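Local coordinates for protein heme peroxidase (Bacteroides thetaiotaomicron, PDB 2GVK) that probably acts as a haem-dependent dye-decolorizing peroxidase, using hydrogen peroxide to oxidise dyes and related substrates, at residues A[49-52]-A[53-56]; A[268-271]-A[272-275]; A[40-43]-A[44-48]. All coordinates share one frame; numbering follows the deposited sequence.

Overall arrangement
Contact 3 and contact 1 are adjoining stretches of one helix, 38-59, with centres about 13 Å apart; contact 2 is the start of helix 270-281 in the C-terminal half of the chain, its centre about 29 Å from either. The principle is that one backbone pattern serves different surroundings. Contact 1 is largely buried, with apolar side chains mostly on its own chain and a polar flank pairing with a second subunit. Contact 3 is partly exposed: valine and cysteine meet the sheet, while charged residues line the outer flank. Contact 2, also partly exposed, is ruled by a threonine hydroxyl that caps the helix start and by neighbouring hydroxyls, with a phenylalanine anchoring the turn inward.

Contact 1. Residues A[49-52]-A[53-56]; sequences FSAM and IRSM
Bonds from Ile53 N to Phe49 O (3.1 Å), Arg54 N to Ser50 O (2.8 Å), Ser55 N to Ala51 O and Met56 N to Met52 O step through this part of helix 38-59 with regular i to i+4 spacing, although the helix is kinked here, the N atoms of Ser50 and Ala51 having no bond to the turn before. On that frame the side chains part into a mostly apolar flank and a polar one. Ile53 sends its long branch back one turn, and CD1 lands 3.6 Å from CE2 of Phe49, touching the ring obliquely; Ile53 also reaches Val165 of the second subunit. The phenyl group reaches this spot because CG stands opposite the backbone N (chi1 -167°); beyond, it meets Cys67 and Met69 of strand 66-72. Met52 and Met56, both present as selenomethionine, touch helix 118-131, Met52 at Phe124, Ile127 and Leu128, Met56 at Leu120, and CG of Met56 also rests 3.3 Å from Met52 O.

The other flank belongs to Arg54. Its chain bends at chi3 (-72°), folding the guanidinium back over the preceding turn, where Ser50 O and the backbone of Ala51 lie under one face. NH2 comes 3.7 Å from Ala51 CB. Arg54 NH1 and Ser50 OG converge on Asp166 of the second subunit, by salt bridge and hydrogen bond; the 3.4 Å bond between them is weak. Ser55 likewise bonds Asp219 of that subunit. Such two-sidedness is that of an amphipathic helix of the ferredoxin-like DyP fold, packed on its own sheet and helices on one flank and on a neighbouring subunit along another.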
ATOM      1  N   PHE A  49     -13.851  18.112  20.720  1.00 12.75           N
ATOM      2  CA  PHE A  49     -12.771  18.120  19.708  1.00 12.35           C
ATOM      3  C   PHE A  49     -11.952  16.834  19.696  1.00 12.23           C
ATOM      4  O   PHE A  49     -11.779  16.222  18.649  1.00 11.94           O
ATOM      5  CB  PHE A  49     -11.855  19.313  19.928  1.00 12.17           C
ATOM      6  CG  PHE A  49     -10.914  19.586  18.772  1.00 12.71           C
ATOM      7  CD1 PHE A  49     -11.397  20.030  17.551  1.00 13.41           C
ATOM      8  CD2 PHE A  49      -9.564  19.414  18.919  1.00 12.66           C
ATOM      9  CE1 PHE A  49     -10.523  20.316  16.505  1.00 13.32           C
ATOM     10  CE2 PHE A  49      -8.704  19.703  17.890  1.00 12.37           C
ATOM     11  CZ  PHE A  49      -9.194  20.131  16.674  1.00 12.01           C
ATOM     12  N   SER A  50     -11.478  16.405  20.864  1.00 12.30           N
ATOM     13  CA  SER A  50     -10.684  15.187  20.924  1.00 12.38           C
ATOM     14  C   SER A  50     -11.549  13.948  20.562  1.00 12.20           C
ATOM     15  O   SER A  50     -11.058  13.028  19.951  1.00 12.05           O
ATOM     16  CB  SER A  50     -10.022  15.016  22.299  1.00 12.62           C
ATOM     17  OG  SER A  50     -10.985  14.869  23.307  1.00 14.50           O
ATOM     18  N   ALA A  51     -12.847  13.986  20.888  1.00 11.98           N
ATOM     19  CA  ALA A  51     -13.784  12.921  20.473  1.00 12.14           C
ATOM     20  C   ALA A  51     -13.927  12.846  18.939  1.00 12.08           C
ATOM     21  O   ALA A  51     -14.015  11.761  18.360  1.00 11.98           O
ATOM     22  CB  ALA A  51     -15.145  13.139  21.107  1.00 12.03           C
HETATM   23  N   MSE A  52     -13.985  14.008  18.289  1.00 12.42           N
HETATM   24  CA  MSE A  52     -14.091  14.052  16.840  1.00 12.41           C
HETATM   25  C   MSE A  52     -12.830  13.454  16.196  1.00 11.94           C
HETATM   26  O   MSE A  52     -12.915  12.729  15.203  1.00 11.87           O
HETATM   27  CB  MSE A  52     -14.299  15.474  16.362  1.00 12.85           C
HETATM   28  CG  MSE A  52     -15.665  16.065  16.745  1.00 14.54           C
HETATM   29 SE   MSE A  52     -15.794  17.952  16.266  0.70 25.19          SE
HETATM   30  CE  MSE A  52     -15.601  17.745  14.294  1.00 19.65           C
ATOM     31  N   ILE A  53     -11.662  13.758  16.777  1.00 11.72           N
ATOM     32  CA  ILE A  53     -10.412  13.188  16.308  1.00 11.56           C
ATOM     33  C   ILE A  53     -10.379  11.690  16.576  1.00 11.21           C
ATOM     34  O   ILE A  53      -9.982  10.905  15.693  1.00 11.14           O
ATOM     35  CB  ILE A  53      -9.192  13.889  16.954  1.00 11.52           C
ATOM     36  CG1 ILE A  53      -9.151  15.359  16.512  1.00 12.41           C
ATOM     37  CG2 ILE A  53      -7.892  13.158  16.602  1.00 12.19           C
ATOM     38  CD1 ILE A  53      -8.191  16.219  17.300  1.00 13.50           C
ATOM     39  N   ARG A  54     -10.831  11.271  17.766  1.00 11.07           N
ATOM     40  CA  ARG A  54     -10.889   9.831  18.094  1.00 11.33           C
ATOM     41  C   ARG A  54     -11.726   9.083  17.083  1.00 11.67           C
ATOM     42  O   ARG A  54     -11.394   7.990  16.695  1.00 11.86           O
ATOM     43  CB  ARG A  54     -11.468   9.601  19.494  1.00 11.37           C
ATOM     44  CG  ARG A  54     -10.482   9.691  20.606  1.00 12.96           C
ATOM     45  CD  ARG A  54     -11.056   9.092  21.904  1.00 14.65           C
ATOM     46  NE  ARG A  54     -12.094   9.946  22.490  1.00 16.85           N
ATOM     47  CZ  ARG A  54     -11.850  11.064  23.186  1.00 19.45           C
ATOM     48  NH1 ARG A  54     -10.605  11.463  23.405  1.00 21.42           N
ATOM     49  NH2 ARG A  54     -12.854  11.779  23.675  1.00 20.26           N
ATOM     50  N   SER A  55     -12.866   9.662  16.724  1.00 11.96           N
ATOM     51  CA  SER A  55     -13.763   9.043  15.766  1.00 12.54           C
ATOM     52  C   SER A  55     -13.061   8.806  14.421  1.00 12.48           C
ATOM     53  O   SER A  55     -13.043   7.671  13.895  1.00 12.36           O
ATOM     54  CB  SER A  55     -15.011   9.907  15.582  1.00 12.83           C
ATOM     55  OG  SER A  55     -15.874   9.355  14.603  1.00 14.56           O
HETATM   56  N   MSE A  56     -12.400   9.836  13.909  1.00 12.92           N
HETATM   57  CA  MSE A  56     -11.705   9.727  12.634  1.00 13.50           C
HETATM   58  C   MSE A  56     -10.617   8.671  12.679  1.00 12.90           C
HETATM   59  O   MSE A  56     -10.457   7.910  11.742  1.00 13.26           O
HETATM   60  CB  MSE A  56     -11.083  11.044  12.236  1.00 14.46           C
HETATM   61  CG  MSE A  56     -12.043  12.152  12.042  1.00 18.45           C
HETATM   62 SE   MSE A  56     -13.390  11.805  10.669  0.70 34.17          SE
HETATM   63  CE  MSE A  56     -12.282  11.363   9.278  1.00 28.99           C
TER

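Contact 2. Residues A[268-271]-A[272-275]. With EDO (1,2-ethanediol), chain K.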
ATOM      1  N   SER A 268       6.909  27.066  20.386  1.00 10.67           N
ATOM      2  CA  SER A 268       6.856  27.131  21.848  1.00 11.38           C
ATOM      3  C   SER A 268       6.815  28.603  22.330  1.00 11.59           C
ATOM      4  O   SER A 268       6.348  28.894  23.426  1.00 12.06           O
ATOM      5  CB  SER A 268       8.078  26.420  22.451  1.00 11.51           C
ATOM      6  OG  SER A 268       9.289  27.070  22.070  1.00 13.26           O
ATOM      7  N   THR A 269       7.419  29.484  21.543  1.00 11.70           N
ATOM      8  CA  THR A 269       7.409  30.913  21.817  1.00 11.57           C
ATOM      9  C   THR A 269       7.254  31.696  20.524  1.00 11.59           C
ATOM     10  O   THR A 269       8.046  31.542  19.586  1.00 11.20           O
ATOM     11  CB  THR A 269       8.713  31.383  22.591  1.00 11.53           C
ATOM     12  OG1 THR A 269       8.735  32.811  22.691  1.00 11.48           O
ATOM     13  CG2 THR A 269       9.980  30.911  21.895  1.00 12.13           C
ATOM     14  N   PHE A 270       6.253  32.556  20.471  1.00 11.62           N
ATOM     15  CA  PHE A 270       6.027  33.345  19.275  1.00 11.58           C
ATOM     16  C   PHE A 270       7.203  34.308  18.972  1.00 11.53           C
ATOM     17  O   PHE A 270       7.405  34.686  17.843  1.00 11.72           O
ATOM     18  CB  PHE A 270       4.707  34.116  19.362  1.00 11.74           C
ATOM     19  CG  PHE A 270       4.384  34.902  18.110  1.00 11.23           C
ATOM     20  CD1 PHE A 270       4.287  34.254  16.861  1.00 11.44           C
ATOM     21  CD2 PHE A 270       4.216  36.275  18.158  1.00 14.17           C
ATOM     22  CE1 PHE A 270       4.008  34.971  15.715  1.00 12.09           C
ATOM     23  CE2 PHE A 270       3.930  36.990  17.015  1.00 13.35           C
ATOM     24  CZ  PHE A 270       3.821  36.335  15.784  1.00 13.89           C
ATOM     25  N   SER A 271       7.999  34.624  19.998  1.00 11.13           N
ATOM     26  CA  SER A 271       9.169  35.494  19.828  1.00 10.87           C
ATOM     27  C   SER A 271      10.130  34.953  18.751  1.00 10.71           C
ATOM     28  O   SER A 271      10.747  35.716  18.041  1.00 10.57           O
ATOM     29  CB  SER A 271       9.905  35.707  21.175  1.00 10.63           C
ATOM     30  OG  SER A 271      10.478  34.520  21.674  1.00 10.86           O
ATOM     31  N   THR A 272      10.212  33.648  18.611  1.00 10.83           N
ATOM     32  CA  THR A 272      11.072  33.064  17.588  1.00 10.84           C
ATOM     33  C   THR A 272      10.503  33.336  16.203  1.00 10.97           C
ATOM     34  O   THR A 272      11.220  33.772  15.281  1.00 10.95           O
ATOM     35  CB  THR A 272      11.253  31.559  17.812  1.00 11.00           C
ATOM     36  OG1 THR A 272      12.006  31.345  19.023  1.00 12.59           O
ATOM     37  CG2 THR A 272      11.994  30.912  16.656  1.00 12.29           C
ATOM     38  N   THR A 273       9.218  33.077  16.051  1.00 11.21           N
ATOM     39  CA  THR A 273       8.545  33.323  14.788  1.00 11.38           C
ATOM     40  C   THR A 273       8.641  34.797  14.422  1.00 11.64           C
ATOM     41  O   THR A 273       8.947  35.142  13.277  1.00 11.58           O
ATOM     42  CB  THR A 273       7.062  32.912  14.861  1.00 11.27           C
ATOM     43  OG1 THR A 273       6.971  31.593  15.405  1.00 11.01           O
ATOM     44  CG2 THR A 273       6.416  32.956  13.465  1.00 11.13           C
ATOM     45  N   ARG A 274       8.459  35.657  15.406  1.00 12.04           N
ATOM     46  CA  ARG A 274       8.485  37.081  15.140  0.70 12.41           C
ATOM     47  C   ARG A 274       9.889  37.533  14.741  1.00 12.01           C
ATOM     48  O   ARG A 274      10.037  38.324  13.828  1.00 12.28           O
ATOM     49  CB  ARG A 274       7.966  37.910  16.319  0.70 12.79           C
ATOM     50  CG  ARG A 274       7.800  39.380  15.918  0.70 17.43           C
ATOM     51  CD  ARG A 274       7.212  40.270  16.982  0.70 22.48           C
ATOM     52  NE  ARG A 274       7.399  41.678  16.592  0.70 25.64           N
ATOM     53  CZ  ARG A 274       6.617  42.346  15.734  0.70 26.33           C
ATOM     54  NH1 ARG A 274       5.532  41.784  15.225  0.70 24.49           N
ATOM     55  NH2 ARG A 274       6.905  43.608  15.428  0.70 28.23           N
ATOM     56  N   ARG A 275      10.916  36.954  15.355  1.00 11.84           N
ATOM     57  CA  ARG A 275      12.289  37.292  14.986  1.00 11.97           C
ATOM     58  C   ARG A 275      12.605  36.859  13.553  1.00 11.99           C
ATOM     59  O   ARG A 275      13.276  37.576  12.808  1.00 11.83           O
ATOM     60  CB  ARG A 275      13.286  36.667  15.963  1.00 11.88           C
ATOM     61  CG  ARG A 275      14.748  36.844  15.562  1.00 14.75           C
ATOM     62  CD  ARG A 275      15.688  37.133  16.726  1.00 17.87           C
ATOM     63  NE  ARG A 275      15.258  38.284  17.511  1.00 16.37           N
ATOM     64  CZ  ARG A 275      15.967  38.813  18.500  1.00 15.32           C
ATOM     65  NH1 ARG A 275      17.141  38.291  18.831  1.00 15.56           N
ATOM     66  NH2 ARG A 275      15.505  39.864  19.166  1.00 14.85           N
TER
HETATM   67  C1  EDO K 326      13.344  27.211  21.751  1.00 40.76           C
HETATM   68  O1  EDO K 326      13.051  28.341  22.608  1.00 39.52           O
HETATM   69  C2  EDO K 326      13.122  25.906  22.501  1.00 42.18           C
HETATM   70  O2  EDO K 326      11.720  25.706  22.729  1.00 41.72           O
HETATM   71  O   HOH W   1      12.807  33.627  20.489  1.00 15.74           O
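Thr269 OG1 is gripped from several directions: Ser271 OG lies 2.6 Å away in a hydrogen bond, Ser271 N gives a weak capping bond of 3.3 Å, and Glu88 OE2 hydrogen-bonds it as well. This is an N-cap, with Thr269 standing just before helix 270-281 and OG1 opposite its own backbone N, within reach of Ser271. The methyl goes elsewhere, Thr269 CG2 meeting Thr272 OG1 at 3.5 Å, the two side chains crossing at about a right angle.

Thr269 O works as well, accepting from Thr272 N at 3.2 Å, with the donor 50° out of the carbonyl plane, a bond of the tight first turn. The bond from Arg274 N to Phe270 O is straighter, the donor lying nearly along the C=O axis. A water joins the hydroxyls, 2.8 Å from both Ser271 OG and Thr272 OG1.

Phe270 turns inward, CG opposite the backbone N (chi1 -177°), which carries the ring forward alongside the next turn. Its CD1 comes 3.7 Å from Thr273 CB, Arg274 CB sits over one face toward the rim, and Phe189 of strand 186-195 meets the ring with planes about 45° apart. A serine here would probably open a gap beside Thr273 CB and deprive the Phe189 ring of its partner. Just ahead of the cap, Ser268 OG lies 2.9 Å from O2 of a 1,2-ethanediol, probably from the crystallisation liquor, which also bonds His171 O.

Contact 3. Residues A[40-43]-A[44-48]; sequences DKVK and DVCAN
Two flat groups border this contact, the carboxylate of Asp44 and the amide of Asn48; Asp44 sits over the previous turn, its CB 3.4 Å from Lys41 O, while the amide reaches back to Asp44. Asn48 ND2 bonds Asp44 O at 2.8 Å, the oxygen tilted 29° from the amide plane. The carboxylate itself, in the conformer described, turns away from the earlier turn, its OD2 forming a salt bridge with Lys131.

The setting is the first half of helix 38-59, which lies against the antiparallel sheet of this ferredoxin-like DyP fold. Regular i to i+4 bonds hold it, among them Asp44 N to Asp40 O at 2.9 Å and Ala47 N to Lys43 O at 2.8 Å. The bond from Cys46 N to Val42 O (3.0 Å) lies in the carbonyl plane. By Asn48 the pattern weakens: its N has weak bonds to both Asp44 O and Val45 O, and Asp44 O takes a second donor in the side-chain ND2.

The inner flank is apolar. Val45 and Cys46 meet Met69 of strand 66-72, Cys46 also touches Phe71, and Val45 packs on Leu128 of helix 118-131. Outward, Lys41 carries its extended chain to Lys133 O, and the Asp40 side chain is about 5 Å from the sodium ion at Pro36 and Asp37. Between the buried side chains, SG of Cys46 stands beside its own backbone N (chi1 -66°), which brings it to 4.3 Å from Val42 CG1.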
ATOM      1  N   ASP A  40     -21.392  29.398  23.412  1.00 12.11           N
ATOM      2  CA  ASP A  40     -21.800  28.005  23.672  1.00 12.65           C
ATOM      3  C   ASP A  40     -21.435  27.062  22.526  1.00 12.59           C
ATOM      4  O   ASP A  40     -21.035  25.923  22.756  1.00 12.77           O
ATOM      5  CB  ASP A  40     -23.286  27.931  23.941  1.00 13.04           C
ATOM      6  CG  ASP A  40     -23.657  28.419  25.345  1.00 15.13           C
ATOM      7  OD1 ASP A  40     -22.743  28.646  26.173  1.00 18.94           O
ATOM      8  OD2 ASP A  40     -24.867  28.545  25.624  1.00 19.68           O
ATOM      9  N   LYS A  41     -21.621  27.509  21.295  1.00 12.47           N
ATOM     10  CA  LYS A  41     -21.306  26.658  20.136  1.00 12.56           C
ATOM     11  C   LYS A  41     -19.803  26.425  20.022  1.00 12.40           C
ATOM     12  O   LYS A  41     -19.359  25.304  19.765  1.00 12.56           O
ATOM     13  CB  LYS A  41     -21.891  27.246  18.851  1.00 12.56           C
ATOM     14  CG  LYS A  41     -23.400  27.083  18.799  1.00 13.90           C
ATOM     15  CD  LYS A  41     -24.006  27.670  17.579  1.00 16.49           C
ATOM     16  CE  LYS A  41     -25.520  27.483  17.587  1.00 17.75           C
ATOM     17  NZ  LYS A  41     -26.178  28.350  16.581  1.00 21.86           N
ATOM     18  N   VAL A  42     -19.016  27.452  20.293  1.00 12.25           N
ATOM     19  CA  VAL A  42     -17.569  27.289  20.289  1.00 12.29           C
ATOM     20  C   VAL A  42     -17.141  26.321  21.404  1.00 12.40           C
ATOM     21  O   VAL A  42     -16.299  25.449  21.192  1.00 12.00           O
ATOM     22  CB  VAL A  42     -16.838  28.649  20.425  1.00 12.33           C
ATOM     23  CG1 VAL A  42     -15.301  28.438  20.671  1.00 12.68           C
ATOM     24  CG2 VAL A  42     -17.082  29.496  19.181  1.00 13.50           C
ATOM     25  N   LYS A  43     -17.751  26.459  22.573  1.00 12.83           N
ATOM     26  CA  LYS A  43     -17.422  25.589  23.707  1.00 13.45           C
ATOM     27  C   LYS A  43     -17.814  24.133  23.422  1.00 13.94           C
ATOM     28  O   LYS A  43     -17.102  23.199  23.834  1.00 14.04           O
ATOM     29  CB  LYS A  43     -18.089  26.086  24.989  1.00 13.45           C
ATOM     30  CG  LYS A  43     -17.460  27.330  25.546  1.00 15.15           C
ATOM     31  CD  LYS A  43     -18.028  27.697  26.908  1.00 18.54           C
ATOM     32  CE  LYS A  43     -17.305  28.909  27.486  1.00 23.29           C
ATOM     33  NZ  LYS A  43     -17.693  29.184  28.917  1.00 26.61           N
ATOM     34  N   ASP A  44     -18.904  23.931  22.681  1.00 14.46           N
ATOM     35  CA  ASP A  44     -19.328  22.558  22.252  0.70 14.74           C
ATOM     36  C   ASP A  44     -18.255  21.917  21.418  1.00 14.38           C
ATOM     37  O   ASP A  44     -17.937  20.750  21.584  1.00 14.82           O
ATOM     38  CB  ASP A  44     -20.628  22.592  21.438  0.70 15.15           C
ATOM     39  CG  ASP A  44     -21.046  21.181  20.929  0.70 18.13           C
ATOM     40  OD1 ASP A  44     -21.434  20.335  21.781  0.70 23.78           O
ATOM     41  OD2 ASP A  44     -20.980  20.923  19.692  0.70 19.31           O
ATOM     42  N   VAL A  45     -17.680  22.683  20.505  1.00 13.45           N
ATOM     43  CA  VAL A  45     -16.584  22.155  19.686  1.00 13.10           C
ATOM     44  C   VAL A  45     -15.350  21.855  20.572  1.00 12.85           C
ATOM     45  O   VAL A  45     -14.749  20.794  20.463  1.00 12.65           O
ATOM     46  CB  VAL A  45     -16.198  23.118  18.537  1.00 12.83           C
ATOM     47  CG1 VAL A  45     -14.940  22.637  17.838  1.00 13.70           C
ATOM     48  CG2 VAL A  45     -17.323  23.233  17.545  1.00 14.21           C
ATOM     49  N   CYS A  46     -15.009  22.779  21.477  1.00 12.80           N
ATOM     50  CA  CYS A  46     -13.889  22.549  22.411  1.00 12.79           C
ATOM     51  C   CYS A  46     -14.087  21.246  23.183  1.00 12.76           C
ATOM     52  O   CYS A  46     -13.156  20.436  23.314  1.00 12.59           O
ATOM     53  CB  CYS A  46     -13.743  23.699  23.411  1.00 12.84           C
ATOM     54  SG  CYS A  46     -13.265  25.264  22.718  1.00 13.50           S
ATOM     55  N   ALA A  47     -15.294  21.065  23.716  1.00 12.98           N
ATOM     56  CA  ALA A  47     -15.610  19.911  24.535  1.00 13.14           C
ATOM     57  C   ALA A  47     -15.525  18.600  23.758  1.00 13.21           C
ATOM     58  O   ALA A  47     -15.173  17.559  24.329  1.00 13.40           O
ATOM     59  CB  ALA A  47     -16.992  20.068  25.129  1.00 13.20           C
ATOM     60  N   ASN A  48     -15.847  18.650  22.471  1.00 13.05           N
ATOM     61  CA  ASN A  48     -15.976  17.453  21.670  1.00 13.23           C
ATOM     62  C   ASN A  48     -14.843  17.241  20.673  1.00 12.81           C
ATOM     63  O   ASN A  48     -14.851  16.256  19.901  1.00 12.42           O
ATOM     64  CB  ASN A  48     -17.315  17.490  20.951  1.00 13.77           C
ATOM     65  CG  ASN A  48     -18.461  17.284  21.888  1.00 17.79           C
ATOM     66  OD1 ASN A  48     -18.560  16.232  22.544  1.00 20.75           O
ATOM     67  ND2 ASN A  48     -19.302  18.292  22.023  1.00 18.20           N
TER